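Local atomic coordinates of MymaA.19257.a.B3 (PDB entry 6Q10), a protein that is of unknown function but, as the soluble LytR_C-family part of a membrane-linked mycobacterial protein, may act in the cell envelope. Residues Ala90-Leu93 and Cys97-Leu100; Ala45-Ala50 and Val110-Gly115. One frame throughout, in Å; residues are numbered along the deposited sequence.

Contact 1. Residues Ala90-Leu93 and Cys97-Leu100; sequences AVWL and CTEL. With EDO (1,2-ethanediol), chain B.
Leu100 lays both of its methyl groups over one face of the Trp92 indole. Leu100 CD1 sits above the middle of the six-membered ring in a CH-pi contact, 3.9 Å from the ring centroid and only 14° off the normal. Leu100 CD2 covers the pyrrole part, 3.8 Å from Trp92 CD1. The indole swings out from the helix with CG anti to its own N (chi1 -164°), which brings the ring across to the strand, where the leucine side chain meets it at about a right angle. At the ring edge a water lies in the indole plane, accepting from Trp92 NE1 at 3.0 Å and donating to Thr98 O at 2.6 Å, bridging the two. Thr98 OG1 stands near Trp92 CD1 but is hydrogen-bonded to Ala95 O. Leu100 N donates to O1 of a 1,2-ethanediol, probably from the crystallisation liquor. The contact belongs to a beta-alpha-beta unit formed by strand 76-80, helix 85-94 and strand 99-102. Ile78 of the first strand touches Trp92, Thr98 and Leu100, Met19 of helix 16-20 packs on Trp92 and Leu100, and His151 of the C-terminal helix stacks on the indole.

Contact 2. Residues Ala45-Ala50 and Val110-Gly115; sequences ADVAGA and VDLVLG
Helix 43-54 packs on the mixed beta-sheet of this alpha/beta domain, and here its segment 45-50 faces strand 110-114, an inner strand of that sheet. The backbones stay well apart: the nearest CA atoms, those of Val47 and Leu114, are 8.9 Å from each other, so side chains alone span the interval. Within the helix, i+4 to i bonds such as Gly49 N to Ala45 O, 3.0 Å, run through the segment. The strand alternates in the usual way, presenting Leu112 and Leu114 to the helix, while Asp111 between Val110 and Leu112 turns to the other side and forms salt bridges with Arg33 and Arg105.

Val47 is the one helix residue of the segment that reaches the strand, and its two methyl groups divide the work. CG1, anti to the backbone N (chi1 169°), approaches Leu112, whose side chain crosses that of the valine at about a right angle. CG2 points to Leu114 instead, and there the two side chains run past one another in opposite directions. Val47 thus straddles two successive inward-facing residues of the strand, in a buried and wholly apolar contact. Val34 of the adjacent strand 32-36 touches both Val47 and Leu114, and Phe118 also packs on the valine. The leucines each use a single methyl group: Leu112 CD2 lies 3.9 Å from Val47 CG1, and Leu114 CD1 lies 3.7 Å from Val47 CG2 and 4.1 Å from Val47 CB.

From the N terminus the chain first passes through segment 45-50, and contact 2 closes its long loop only when strand 110-114 arrives, 60 residues later. Contact 1 lies wholly inside that loop, closing a short turn of its own between helix 85-94 and strand 99-102. The next strand in sequence is 110-114, so the inner closure is soon followed by the outer one. Strands 99-102 and 110-114 belong to the same sheet, separated there by strand 76-80. The centres of the contacts are about 11 Å apart, and they meet at Leu112, whose CD1 lies 4.0 Å from Val91 CG1, linking helix 85-94 to the strand on which helix 43-54 packs.

Contact 1. Residues Ala90-Leu93 and Cys97-Leu100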
loop_
_atom_site.group_PDB
_atom_site.type_symbol
_atom_site.label_atom_id
_atom_site.label_comp_id
_atom_site.label_asym_id
_atom_site.label_seq_id
_atom_site.Cartn_x
_atom_site.Cartn_y
_atom_site.Cartn_z
ATOM N N ALA A 90 3.339 -5.038 1.191
ATOM C CA ALA A 90 2.212 -5.345 2.063
ATOM C C ALA A 90 1.029 -4.422 1.780
ATOM O O ALA A 90 -0.112 -4.887 1.681
ATOM C CB ALA A 90 2.644 -5.236 3.543
ATOM N N VAL A 91 1.288 -3.112 1.659
ATOM C CA VAL A 91 0.217 -2.178 1.317
ATOM C C VAL A 91 -0.391 -2.536 -0.037
ATOM O O VAL A 91 -1.610 -2.441 -0.233
ATOM C CB VAL A 91 0.745 -0.733 1.330
ATOM C CG1 VAL A 91 -0.371 0.237 0.948
ATOM C CG2 VAL A 91 1.280 -0.398 2.734
ATOM N N TRP A 92 0.443 -2.954 -0.992
ATOM C CA TRP A 92 -0.060 -3.228 -2.336
ATOM C C TRP A 92 -1.042 -4.392 -2.375
ATOM O O TRP A 92 -1.860 -4.478 -3.292
ATOM C CB TRP A 92 1.159 -3.482 -3.250
ATOM C CG TRP A 92 0.937 -3.416 -4.722
ATOM C CD1 TRP A 92 0.147 -2.547 -5.411
ATOM C CD2 TRP A 92 1.563 -4.261 -5.691
ATOM N NE1 TRP A 92 0.259 -2.800 -6.770
ATOM C CE2 TRP A 92 1.106 -3.864 -6.957
ATOM C CE3 TRP A 92 2.443 -5.341 -5.594
ATOM C CZ2 TRP A 92 1.526 -4.507 -8.132
ATOM C CZ3 TRP A 92 2.862 -5.966 -6.765
ATOM C CH2 TRP A 92 2.404 -5.538 -8.001
ATOM N N LEU A 93 -0.966 -5.303 -1.397
ATOM C CA LEU A 93 -1.953 -6.371 -1.296
ATOM C C LEU A 93 -3.363 -5.824 -1.145
ATOM O O LEU A 93 -4.313 -6.372 -1.710
ATOM C CB LEU A 93 -1.627 -7.253 -0.088
ATOM C CG LEU A 93 -0.346 -8.048 -0.239
ATOM C CD1 LEU A 93 -0.010 -8.648 1.134
ATOM C CD2 LEU A 93 -0.492 -9.168 -1.288
ATOM N N CYS A 97 -4.523 -1.697 -7.040
ATOM C CA CYS A 97 -4.640 -1.000 -8.316
ATOM C C CYS A 97 -4.002 0.378 -8.265
ATOM O O CYS A 97 -4.267 1.218 -9.126
ATOM C CB CYS A 97 -6.101 -0.954 -8.754
ATOM S SG CYS A 97 -6.688 -2.682 -9.054
ATOM N N THR A 98 -3.167 0.609 -7.262
ATOM C CA THR A 98 -2.367 1.823 -7.180
ATOM C C THR A 98 -1.076 1.673 -7.992
ATOM O O THR A 98 -0.649 0.562 -8.328
ATOM C CB THR A 98 -2.037 2.162 -5.732
ATOM O OG1 THR A 98 -1.369 1.050 -5.127
ATOM C CG2 THR A 98 -3.313 2.522 -4.957
ATOM N N GLU A 99 -0.481 2.820 -8.340
ATOM C CA GLU A 99 0.789 2.887 -9.054
ATOM C C GLU A 99 1.917 2.960 -8.034
ATOM O O GLU A 99 1.814 3.681 -7.035
ATOM C CB GLU A 99 0.838 4.111 -9.976
ATOM C CG GLU A 99 -0.280 4.096 -10.985
ATOM C CD GLU A 99 0.019 4.978 -12.168
ATOM O OE1 GLU A 99 0.882 5.870 -12.036
ATOM O OE2 GLU A 99 -0.600 4.761 -13.234
ATOM N N LEU A 100 2.998 2.224 -8.299
ATOM C CA LEU A 100 4.143 2.125 -7.386
ATOM C C LEU A 100 5.265 3.061 -7.817
ATOM O O LEU A 100 5.710 2.995 -8.964
ATOM C CB LEU A 100 4.688 0.691 -7.385
ATOM C CG LEU A 100 3.678 -0.410 -7.080
ATOM C CD1 LEU A 100 4.298 -1.776 -7.366
ATOM C CD2 LEU A 100 3.235 -0.293 -5.645
HETATM C C1 EDO B . 2.951 -0.695 -10.977
HETATM O O1 EDO B . 3.462 0.609 -10.630
HETATM C C2 EDO B . 1.433 -0.740 -10.870
HETATM O O2 EDO B . 0.850 0.271 -11.698
HETATM O O HOH W 1 -1.061 -1.805 -9.329
#

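Contact 2. Residues Ala45-Ala50 and Val110-Gly115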
loop_
_atom_site.group_PDB
_atom_site.type_symbol
_atom_site.label_atom_id
_atom_site.label_comp_id
_atom_site.label_asym_id
_atom_site.label_seq_id
_atom_site.Cartn_x
_atom_site.Cartn_y
_atom_site.Cartn_z
ATOM N N ALA A 45 -8.114 9.334 6.913
ATOM C CA ALA A 45 -8.307 8.836 8.269
ATOM C C ALA A 45 -9.074 7.518 8.262
ATOM O O ALA A 45 -8.765 6.613 9.049
ATOM C CB ALA A 45 -9.036 9.882 9.119
ATOM N N ASP A 46 -10.096 7.409 7.403
ATOM C CA ASP A 46 -10.870 6.172 7.311
ATOM C C ASP A 46 -9.981 5.018 6.888
ATOM O O ASP A 46 -10.040 3.927 7.475
ATOM C CB ASP A 46 -12.024 6.323 6.318
ATOM C CG ASP A 46 -13.064 7.303 6.778
ATOM O OD1 ASP A 46 -13.166 7.518 8.006
ATOM O OD2 ASP A 46 -13.781 7.843 5.909
ATOM N N VAL A 47 -9.142 5.238 5.869
ATOM C CA VAL A 47 -8.310 4.149 5.359
ATOM C C VAL A 47 -7.213 3.802 6.360
ATOM O O VAL A 47 -6.900 2.622 6.570
ATOM C CB VAL A 47 -7.743 4.505 3.968
ATOM C CG1 VAL A 47 -6.658 3.501 3.524
ATOM C CG2 VAL A 47 -8.873 4.549 2.959
ATOM N N ALA A 48 -6.617 4.816 7.000
ATOM C CA ALA A 48 -5.635 4.542 8.053
ATOM C C ALA A 48 -6.240 3.676 9.159
ATOM O O ALA A 48 -5.591 2.739 9.665
ATOM C CB ALA A 48 -5.100 5.862 8.630
ATOM N N GLY A 49 -7.486 3.961 9.542
ATOM C CA GLY A 49 -8.159 3.124 10.533
ATOM C C GLY A 49 -8.403 1.718 10.023
ATOM O O GLY A 49 -8.240 0.742 10.763
ATOM N N ALA A 50 -8.779 1.588 8.743
ATOM C CA ALA A 50 -9.009 0.256 8.177
ATOM C C ALA A 50 -7.722 -0.560 8.138
ATOM O O ALA A 50 -7.742 -1.773 8.402
ATOM C CB ALA A 50 -9.605 0.378 6.773
ATOM N N VAL A 110 6.412 4.459 4.116
ATOM C CA VAL A 110 5.685 4.271 2.869
ATOM C C VAL A 110 4.436 5.144 2.889
ATOM O O VAL A 110 3.718 5.183 3.898
ATOM C CB VAL A 110 5.312 2.790 2.716
ATOM C CG1 VAL A 110 4.400 2.609 1.508
ATOM C CG2 VAL A 110 6.591 1.943 2.585
ATOM N N ASP A 111 4.172 5.849 1.780
ATOM C CA ASP A 111 2.961 6.649 1.655
ATOM C C ASP A 111 1.961 5.927 0.755
ATOM O O ASP A 111 2.283 5.629 -0.394
ATOM C CB ASP A 111 3.277 8.020 1.067
ATOM C CG ASP A 111 4.295 8.812 1.899
ATOM O OD1 ASP A 111 4.394 8.563 3.109
ATOM O OD2 ASP A 111 4.995 9.677 1.341
ATOM N N LEU A 112 0.747 5.682 1.270
ATOM C CA LEU A 112 -0.391 5.233 0.474
ATOM C C LEU A 112 -1.192 6.481 0.138
ATOM O O LEU A 112 -1.734 7.135 1.034
ATOM C CB LEU A 112 -1.244 4.226 1.242
ATOM C CG LEU A 112 -2.565 3.900 0.557
ATOM C CD1 LEU A 112 -2.359 3.277 -0.840
ATOM C CD2 LEU A 112 -3.341 2.951 1.492
ATOM N N VAL A 113 -1.183 6.868 -1.143
ATOM C CA VAL A 113 -1.791 8.107 -1.603
ATOM C C VAL A 113 -3.118 7.767 -2.260
ATOM O O VAL A 113 -3.148 7.024 -3.247
ATOM C CB VAL A 113 -0.870 8.841 -2.586
ATOM C CG1 VAL A 113 -1.452 10.243 -2.888
ATOM C CG2 VAL A 113 0.529 8.951 -1.974
ATOM N N LEU A 114 -4.207 8.275 -1.704
ATOM C CA LEU A 114 -5.547 7.958 -2.196
ATOM C C LEU A 114 -5.896 8.918 -3.313
ATOM O O LEU A 114 -5.938 10.131 -3.101
ATOM C CB LEU A 114 -6.580 8.082 -1.083
ATOM C CG LEU A 114 -6.141 7.260 0.135
ATOM C CD1 LEU A 114 -7.264 7.418 1.167
ATOM C CD2 LEU A 114 -5.871 5.803 -0.188
ATOM N N GLY A 115 -6.184 8.372 -4.496
ATOM C CA GLY A 115 -6.671 9.180 -5.584
ATOM C C GLY A 115 -8.193 9.296 -5.586
ATOM O O GLY A 115 -8.905 8.721 -4.760
#